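Local coordinates for protein rhizobiales Sp. Pch2 (Marine metagenome, PDB 6PB3) that probably uses ATP hydrolysis, as a hexameric AAA+ remodeller of the Pch2/TRIP13 type, to remodel HORMA domain proteins that regulate bacterial cGAS-like enzymes in phage immunity, at residues R73-L79 / R215-I221; R274-I279 / I297-P303. One frame throughout, in Å; residues are numbered along the deposited sequence.

Contact 1: residues R73-L79 / R215-I221; sequences RPPLIVL and RRAAEII
Two parallel neighbours in the P-loop NTPase sheet of an AAA+ ATPase meet here: strand 76-79, which leads into the probable Walker A loop, and strand 219-221, the outermost on this side of the sheet within the chain. Their axes come within 4.8 Å at 18°, and Ile77, Val78 and Leu79 pair with Glu219, Ile220 and Ile221. Three backbone hydrogen bonds zip them together: Ala218 N to Leu76 O (2.7 Å), Val78 N to Glu219 O (3.0 Å) and Ile221 N to Val78 O (2.9 Å). The backbone groups of Ile77 and Leu79 point the other way and bond to Val199, Met201 and Thr203 of strand 197-203; on the partner strand it is Ile220 whose backbone faces outward, bonding to a second subunit. Before the strand, Pro75 centres an inverse gamma turn closed by Leu76 N to Pro74 O (2.9 Å).

Val78 (chi1 t) lies on one face, its CG2 3.8 Å from Ala217 CB and its CB 4.2 Å from Ile220 CG1. On the other, Ile77 CG2 meets Ile221 CD1 at 4.1 Å, under helix 33-47, and Leu79 CD2 reaches Ile221 CB at 4.0 Å. Arg216 sends its guanidinium away, to Asp188 in a salt bridge and to Ala212 O. Ala217 O accepts a hydrogen bond from Gln273 of the second subunit. Arg73, m at chi1, chi2 and chi3, folds back over the 215-218 turn, laying one guanidinium face over Ala218 CA and bringing NH2 to 2.9 Å from Ala217 O.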
loop_
_atom_site.group_PDB
_atom_site.type_symbol
_atom_site.label_atom_id
_atom_site.label_comp_id
_atom_site.label_asym_id
_atom_site.label_seq_id
_atom_site.Cartn_x
_atom_site.Cartn_y
_atom_site.Cartn_z
ATOM N N ARG A 73 -8.699 -3.723 37.023
ATOM C CA ARG A 73 -8.867 -3.486 35.597
ATOM C C ARG A 73 -10.343 -3.322 35.242
ATOM O O ARG A 73 -11.199 -4.018 35.789
ATOM C CB ARG A 73 -8.306 -4.646 34.787
ATOM C CG ARG A 73 -6.901 -5.047 35.112
ATOM C CD ARG A 73 -5.923 -3.888 34.906
ATOM N NE ARG A 73 -6.171 -3.062 33.723
ATOM C CZ ARG A 73 -5.871 -3.416 32.477
ATOM N NH1 ARG A 73 -5.339 -4.611 32.229
ATOM N NH2 ARG A 73 -6.110 -2.573 31.476
ATOM N N PRO A 74 -10.661 -2.450 34.287
ATOM C CA PRO A 74 -12.026 -2.425 33.756
ATOM C C PRO A 74 -12.431 -3.798 33.282
ATOM O O PRO A 74 -11.598 -4.569 32.763
ATOM C CB PRO A 74 -11.930 -1.427 32.590
ATOM C CG PRO A 74 -10.649 -0.677 32.797
ATOM C CD PRO A 74 -9.731 -1.637 33.494
ATOM N N PRO A 75 -13.712 -4.182 33.464
ATOM C CA PRO A 75 -14.168 -5.573 33.200
ATOM C C PRO A 75 -14.445 -5.869 31.730
ATOM O O PRO A 75 -15.566 -6.166 31.310
ATOM C CB PRO A 75 -15.432 -5.675 34.067
ATOM C CG PRO A 75 -15.968 -4.285 34.109
ATOM C CD PRO A 75 -14.776 -3.344 34.048
ATOM N N LEU A 76 -13.386 -5.844 30.923
ATOM C CA LEU A 76 -13.463 -6.103 29.493
ATOM C C LEU A 76 -12.409 -7.135 29.134
ATOM O O LEU A 76 -11.256 -7.018 29.558
ATOM C CB LEU A 76 -13.242 -4.813 28.683
ATOM C CG LEU A 76 -12.909 -4.970 27.193
ATOM C CD1 LEU A 76 -14.127 -5.422 26.382
ATOM C CD2 LEU A 76 -12.325 -3.663 26.612
ATOM N N ILE A 77 -12.796 -8.126 28.337
ATOM C CA ILE A 77 -11.875 -9.136 27.828
ATOM C C ILE A 77 -11.964 -9.138 26.312
ATOM O O ILE A 77 -13.062 -9.219 25.746
ATOM C CB ILE A 77 -12.182 -10.536 28.394
ATOM C CG1 ILE A 77 -12.117 -10.504 29.917
ATOM C CG2 ILE A 77 -11.179 -11.551 27.839
ATOM C CD1 ILE A 77 -12.677 -11.748 30.602
ATOM N N VAL A 78 -10.812 -9.062 25.657
ATOM C CA VAL A 78 -10.731 -9.018 24.203
ATOM C C VAL A 78 -10.248 -10.374 23.708
ATOM O O VAL A 78 -9.227 -10.884 24.183
ATOM C CB VAL A 78 -9.799 -7.887 23.739
ATOM C CG1 VAL A 78 -9.530 -7.980 22.226
ATOM C CG2 VAL A 78 -10.430 -6.541 24.047
ATOM N N LEU A 79 -10.985 -10.960 22.767
ATOM C CA LEU A 79 -10.558 -12.150 22.038
ATOM C C LEU A 79 -10.155 -11.708 20.647
ATOM O O LEU A 79 -10.999 -11.222 19.887
ATOM C CB LEU A 79 -11.671 -13.204 21.968
ATOM C CG LEU A 79 -12.377 -13.644 23.247
ATOM C CD1 LEU A 79 -13.266 -14.882 22.952
ATOM C CD2 LEU A 79 -11.385 -13.951 24.345
ATOM N N ARG A 215 -6.885 -0.280 25.486
ATOM C CA ARG A 215 -6.152 -0.034 26.720
ATOM C C ARG A 215 -6.967 -0.357 27.962
ATOM O O ARG A 215 -6.382 -0.507 29.037
ATOM C CB ARG A 215 -5.675 1.423 26.763
ATOM C CG ARG A 215 -6.750 2.452 27.089
ATOM C CD ARG A 215 -6.129 3.877 27.132
ATOM N NE ARG A 215 -7.077 4.878 27.619
ATOM C CZ ARG A 215 -7.581 5.860 26.875
ATOM N NH1 ARG A 215 -7.211 5.997 25.599
ATOM N NH2 ARG A 215 -8.440 6.722 27.413
ATOM N N ARG A 216 -8.283 -0.504 27.833
ATOM C CA ARG A 216 -9.143 -0.877 28.949
ATOM C C ARG A 216 -9.313 -2.384 29.130
ATOM O O ARG A 216 -9.827 -2.803 30.171
ATOM C CB ARG A 216 -10.515 -0.235 28.781
ATOM C CG ARG A 216 -10.502 1.258 29.072
ATOM C CD ARG A 216 -11.822 1.908 28.718
ATOM N NE ARG A 216 -11.937 3.260 29.278
ATOM C CZ ARG A 216 -11.416 4.353 28.722
ATOM N NH1 ARG A 216 -10.711 4.263 27.600
ATOM N NH2 ARG A 216 -11.601 5.543 29.294
ATOM N N ALA A 217 -8.884 -3.205 28.176
ATOM C CA ALA A 217 -9.013 -4.647 28.339
ATOM C C ALA A 217 -8.276 -5.103 29.596
ATOM O O ALA A 217 -7.098 -4.781 29.800
ATOM C CB ALA A 217 -8.463 -5.381 27.105
ATOM N N ALA A 218 -8.992 -5.819 30.457
ATOM C CA ALA A 218 -8.342 -6.472 31.581
ATOM C C ALA A 218 -7.447 -7.583 31.086
ATOM O O ALA A 218 -6.360 -7.801 31.624
ATOM C CB ALA A 218 -9.382 -7.027 32.545
ATOM N N GLU A 219 -7.882 -8.286 30.051
ATOM C CA GLU A 219 -7.034 -9.289 29.437
ATOM C C GLU A 219 -7.328 -9.337 27.955
ATOM O O GLU A 219 -8.477 -9.189 27.532
ATOM C CB GLU A 219 -7.244 -10.686 30.059
ATOM C CG GLU A 219 -6.229 -11.703 29.559
ATOM C CD GLU A 219 -6.414 -13.083 30.137
ATOM O OE1 GLU A 219 -7.387 -13.313 30.871
ATOM O OE2 GLU A 219 -5.578 -13.956 29.843
ATOM N N ILE A 220 -6.271 -9.540 27.177
ATOM C CA ILE A 220 -6.356 -9.839 25.758
ATOM C C ILE A 220 -5.906 -11.282 25.579
ATOM O O ILE A 220 -4.821 -11.656 26.039
ATOM C CB ILE A 220 -5.481 -8.882 24.933
ATOM C CG1 ILE A 220 -5.865 -7.409 25.216
ATOM C CG2 ILE A 220 -5.576 -9.244 23.443
ATOM C CD1 ILE A 220 -4.929 -6.364 24.524
ATOM N N ILE A 221 -6.728 -12.086 24.913
ATOM C CA ILE A 221 -6.457 -13.507 24.700
ATOM C C ILE A 221 -6.343 -13.714 23.207
ATOM O O ILE A 221 -7.283 -13.406 22.458
ATOM C CB ILE A 221 -7.555 -14.404 25.291
ATOM C CG1 ILE A 221 -7.642 -14.234 26.810
ATOM C CG2 ILE A 221 -7.324 -15.915 24.923
ATOM C CD1 ILE A 221 -8.896 -14.940 27.391
#

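Contact 2: residues R274-I279 / I297-P303; sequences RLIPSI and IAQAMAP
Segment 274-279 is helical, with a kink where Pro277 has no amide hydrogen to give the preceding turn; 297-300 is the last turn of a second helix, and Met301 leaves helical geometry to start an extended tail. Arg274 (chi1 m, chi2 t, chi3 p) reaches that tail, NH1 and NH2 both donating to Ala302 O at 2.9 and 3.0 Å, while Met301 CG lies over one guanidinium face, 3.4 Å from NH2; NH1 also forms a salt bridge with Asp270, one turn earlier. Leu275 (t, p) puts CD1 4.0 Å from Ile297 CG2 and 3.9 Å from Ala298 CB; its CB touches SE of Met301, a selenomethionine, at 3.8 Å. Ser278 OG bonds back to Arg274 O (2.8 Å), and its CB is 3.9 Å from Ile297 CG2. Ile279 CA lies 4.4 Å from Ile297 CD1. Within what is probably the small helical AAA+ lid domain, Ala298 also packs on helix 246-255 and Ile276 on helix 228-239, while Arg274 bonds to Thr222 of a third subunit, near strand residue Ile220 there.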
loop_
_atom_site.group_PDB
_atom_site.type_symbol
_atom_site.label_atom_id
_atom_site.label_comp_id
_atom_site.label_asym_id
_atom_site.label_seq_id
_atom_site.Cartn_x
_atom_site.Cartn_y
_atom_site.Cartn_z
ATOM N N ARG A 274 -10.880 -27.369 6.863
ATOM C CA ARG A 274 -10.321 -27.956 5.644
ATOM C C ARG A 274 -9.776 -29.354 5.885
ATOM O O ARG A 274 -10.288 -30.311 5.297
ATOM C CB ARG A 274 -9.229 -27.049 5.048
ATOM C CG ARG A 274 -9.699 -25.620 4.729
ATOM C CD ARG A 274 -8.537 -24.673 4.400
ATOM N NE ARG A 274 -7.801 -25.070 3.195
ATOM C CZ ARG A 274 -6.522 -24.776 2.973
ATOM N NH1 ARG A 274 -5.828 -24.087 3.881
ATOM N NH2 ARG A 274 -5.932 -25.171 1.847
ATOM N N LEU A 275 -8.776 -29.507 6.758
ATOM C CA LEU A 275 -8.067 -30.777 6.819
ATOM C C LEU A 275 -8.946 -31.868 7.416
ATOM O O LEU A 275 -9.025 -32.975 6.878
ATOM C CB LEU A 275 -6.776 -30.638 7.620
ATOM C CG LEU A 275 -6.041 -31.950 7.891
ATOM C CD1 LEU A 275 -5.560 -32.650 6.617
ATOM C CD2 LEU A 275 -4.881 -31.697 8.838
ATOM N N ILE A 276 -9.611 -31.582 8.537
ATOM C CA ILE A 276 -10.442 -32.607 9.179
ATOM C C ILE A 276 -11.553 -33.098 8.249
ATOM O O ILE A 276 -11.648 -34.313 8.024
ATOM C CB ILE A 276 -10.961 -32.112 10.533
ATOM C CG1 ILE A 276 -9.854 -32.186 11.602
ATOM C CG2 ILE A 276 -12.174 -32.955 10.976
ATOM C CD1 ILE A 276 -10.192 -31.406 12.860
ATOM N N PRO A 277 -12.380 -32.235 7.650
ATOM C CA PRO A 277 -13.360 -32.749 6.688
ATOM C C PRO A 277 -12.732 -33.570 5.581
ATOM O O PRO A 277 -13.270 -34.630 5.237
ATOM C CB PRO A 277 -14.016 -31.466 6.143
ATOM C CG PRO A 277 -13.863 -30.459 7.162
ATOM C CD PRO A 277 -12.521 -30.776 7.828
ATOM N N SER A 278 -11.604 -33.110 5.013
ATOM C CA SER A 278 -10.991 -33.819 3.894
ATOM C C SER A 278 -10.580 -35.222 4.304
ATOM O O SER A 278 -10.681 -36.164 3.515
ATOM C CB SER A 278 -9.770 -33.051 3.367
ATOM O OG SER A 278 -10.126 -31.757 2.890
ATOM N N ILE A 279 -10.044 -35.369 5.513
ATOM C CA ILE A 279 -9.609 -36.685 5.955
ATOM C C ILE A 279 -10.807 -37.611 6.109
ATOM O O ILE A 279 -10.797 -38.752 5.633
ATOM C CB ILE A 279 -8.807 -36.569 7.258
ATOM C CG1 ILE A 279 -7.446 -35.953 6.954
ATOM C CG2 ILE A 279 -8.659 -37.939 7.898
ATOM C CD1 ILE A 279 -6.632 -35.680 8.182
ATOM N N ILE A 297 -2.925 -35.946 2.194
ATOM C CA ILE A 297 -3.823 -34.799 2.134
ATOM C C ILE A 297 -3.219 -33.612 2.881
ATOM O O ILE A 297 -3.184 -32.489 2.368
ATOM C CB ILE A 297 -5.206 -35.172 2.691
ATOM C CG1 ILE A 297 -5.905 -36.159 1.747
ATOM C CG2 ILE A 297 -6.030 -33.924 2.886
ATOM C CD1 ILE A 297 -7.142 -36.816 2.337
ATOM N N ALA A 298 -2.722 -33.845 4.101
ATOM C CA ALA A 298 -2.167 -32.747 4.891
ATOM C C ALA A 298 -0.991 -32.088 4.177
ATOM O O ALA A 298 -0.839 -30.863 4.216
ATOM C CB ALA A 298 -1.729 -33.248 6.268
ATOM N N GLN A 299 -0.158 -32.889 3.507
ATOM C CA GLN A 299 1.063 -32.358 2.911
ATOM C C GLN A 299 0.767 -31.574 1.638
ATOM O O GLN A 299 1.388 -30.532 1.387
ATOM C CB GLN A 299 2.043 -33.497 2.632
ATOM C CG GLN A 299 2.564 -34.205 3.880
ATOM C CD GLN A 299 3.708 -35.154 3.558
ATOM O OE1 GLN A 299 3.887 -35.559 2.405
ATOM N NE2 GLN A 299 4.496 -35.502 4.572
ATOM N N ALA A 300 -0.167 -32.060 0.818
ATOM C CA ALA A 300 -0.548 -31.339 -0.390
ATOM C C ALA A 300 -1.334 -30.076 -0.080
ATOM O O ALA A 300 -1.422 -29.189 -0.934
ATOM C CB ALA A 300 -1.372 -32.247 -1.306
HETATM N N MSE A 301 -1.889 -29.963 1.119
HETATM C CA MSE A 301 -2.727 -28.837 1.439
HETATM C C MSE A 301 -1.860 -27.673 1.935
HETATM O O MSE A 301 -1.042 -27.842 2.844
HETATM C CB MSE A 301 -3.765 -29.264 2.482
HETATM C CG MSE A 301 -4.698 -28.175 2.944
HETATM SE SE MSE A 301 -5.890 -28.904 4.324
HETATM C CE MSE A 301 -6.990 -30.055 3.135
ATOM N N ALA A 302 -2.042 -26.490 1.333
ATOM C CA ALA A 302 -1.230 -25.351 1.760
ATOM C C ALA A 302 -1.971 -24.524 2.802
ATOM O O ALA A 302 -3.184 -24.325 2.686
ATOM C CB ALA A 302 -0.856 -24.447 0.576
ATOM N N PRO A 303 -1.261 -24.020 3.812
ATOM C CA PRO A 303 -1.915 -23.238 4.870
ATOM C C PRO A 303 -2.470 -21.928 4.333
ATOM O O PRO A 303 -2.064 -21.433 3.280
ATOM C CB PRO A 303 -0.788 -22.974 5.880
ATOM C CG PRO A 303 0.296 -23.938 5.531
ATOM C CD PRO A 303 0.179 -24.195 4.057
#

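Overall arrangement
The two contacts follow one another along the chain and lie on opposite sides of its centre, their centres 35 Å apart and their nearest atoms about 20 Å apart. Contact 1 belongs to the nucleotide-binding core: Leu79 touches the probable Walker A residues, and the side chain of Arg215 lies about 4 Å from a bound sulfate. Contact 2 joins helix 268-283 to the end of helix 291-300 and the tail after it, in the probable lid. They come together between subunits of the hexamer: Gln273 and Arg274 of one copy pack against Arg73 and Ile220 of the next, so the helix of contact 2 in one subunit borders the edge strand of contact 1 in its neighbour.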